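Local coordinates for protein HTH-type transcriptional regulator AscG (Escherichia coli, PDB 3BRQ) that represses transcription of the cryptic asc operon as a sequence-specific DNA-binding regulator of the LacI family, at residues I142-T146 with R157-Y161. Numbering follows the deposited sequence.
Sequences IAFLT and RLAGY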
# COMPACT_ATOMS: atom_id res chain seq x y z
N ILE B 142 23.50 -15.19 10.79
CA ILE B 142 22.25 -14.54 10.43
C ILE B 142 22.51 -13.62 9.22
O ILE B 142 23.38 -12.75 9.31
CB ILE B 142 21.69 -13.68 11.64
CG1 ILE B 142 21.54 -14.56 12.91
CG2 ILE B 142 20.41 -12.99 11.23
CD1 ILE B 142 21.19 -13.77 14.22
N ALA B 143 21.77 -13.85 8.13
CA ALA B 143 21.76 -12.95 6.97
C ALA B 143 20.87 -11.71 7.17
O ALA B 143 19.94 -11.73 7.96
CB ALA B 143 21.34 -13.73 5.71
N PHE B 144 21.15 -10.63 6.47
CA PHE B 144 20.38 -9.43 6.58
C PHE B 144 20.18 -8.82 5.18
O PHE B 144 21.13 -8.60 4.43
CB PHE B 144 21.06 -8.42 7.51
CG PHE B 144 20.19 -7.26 7.89
CD1 PHE B 144 19.29 -7.35 9.00
CD2 PHE B 144 20.26 -6.06 7.16
CE1 PHE B 144 18.47 -6.24 9.35
CE2 PHE B 144 19.47 -4.95 7.52
CZ PHE B 144 18.59 -5.03 8.63
N LEU B 145 18.91 -8.61 4.83
CA LEU B 145 18.52 -7.84 3.66
C LEU B 145 18.13 -6.39 3.98
O LEU B 145 17.12 -6.13 4.63
CB LEU B 145 17.33 -8.52 2.97
CG LEU B 145 17.51 -9.55 1.85
CD1 LEU B 145 18.55 -10.52 2.20
CD2 LEU B 145 16.17 -10.26 1.58
N THR B 146 18.92 -5.45 3.48
CA THR B 146 18.63 -4.03 3.70
C THR B 146 17.58 -3.46 2.79
O THR B 146 17.23 -4.04 1.76
CB THR B 146 19.94 -3.15 3.60
OG1 THR B 146 20.20 -2.81 2.22
CG2 THR B 146 21.12 -3.96 4.07
N ARG B 157 17.53 -0.01 10.97
CA ARG B 157 17.38 -1.47 11.07
C ARG B 157 18.72 -2.19 10.88
O ARG B 157 19.02 -3.21 11.52
CB ARG B 157 16.31 -1.99 10.07
CG ARG B 157 14.92 -1.49 10.47
CD ARG B 157 13.74 -2.02 9.52
NE ARG B 157 12.51 -1.48 10.07
CZ ARG B 157 11.37 -1.33 9.39
NH1 ARG B 157 11.32 -1.58 8.08
NH2 ARG B 157 10.31 -0.84 10.04
N LEU B 158 19.50 -1.71 9.93
CA LEU B 158 20.76 -2.32 9.65
C LEU B 158 21.66 -2.11 10.86
O LEU B 158 22.35 -3.03 11.26
CB LEU B 158 21.41 -1.72 8.39
CG LEU B 158 22.83 -2.15 7.98
CD1 LEU B 158 22.98 -3.66 7.87
CD2 LEU B 158 23.21 -1.53 6.61
N ALA B 159 21.67 -0.92 11.39
CA ALA B 159 22.50 -0.59 12.58
C ALA B 159 22.12 -1.51 13.76
O ALA B 159 22.97 -1.97 14.48
CB ALA B 159 22.28 0.87 12.96
N GLY B 160 20.82 -1.84 13.89
CA GLY B 160 20.35 -2.69 14.99
C GLY B 160 20.79 -4.13 14.80
O GLY B 160 21.10 -4.81 15.75
N TYR B 161 20.77 -4.63 13.56
CA TYR B 161 21.43 -5.87 13.23
C TYR B 161 22.94 -5.88 13.64
O TYR B 161 23.37 -6.81 14.29
CB TYR B 161 21.24 -6.15 11.74
CG TYR B 161 22.09 -7.27 11.17
CD1 TYR B 161 21.74 -8.62 11.37
CD2 TYR B 161 23.23 -6.99 10.42
CE1 TYR B 161 22.52 -9.66 10.81
CE2 TYR B 161 24.01 -8.02 9.85
CZ TYR B 161 23.66 -9.34 10.07
OH TYR B 161 24.41 -10.36 9.51
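Two aromatic rings dominate the interface between strand 142-145 and helix segment 157-161, whose short axes run nearly antiparallel (168°), 9.8 Å apart at closest approach. Phe144 and Tyr161, both with chi1 in the t well, reach past one another, so that each CB sits over the other's ring: an offset stack with centroids 4.7 Å apart, planes at 25°, and two CH-pi contacts. The phenol thus lies at the strand backbone, where Tyr161 OH donates a 2.6 Å hydrogen bond to Ile142 O. At the far end of Phe144, CZ lies 3.6 Å from Leu158 CA. With chi1 t, Leu158 straddles two residues: Leu158 CD1 lies 3.7 Å from Phe144 CD2, Leu158 CD2 4.1 Å from Thr146 CG2. Arg157 CB touches Phe144 CZ (4.1 Å); the extended chain then leads away to a hydrogen bond between NH1 and Tyr31 OH. The contact is the strand-to-helix half of a beta-alpha-beta unit; strand 177-178 completes it and flanks 142-145 on one edge, strand 203-206 on the other, while helix 123-136 packs against Ile142.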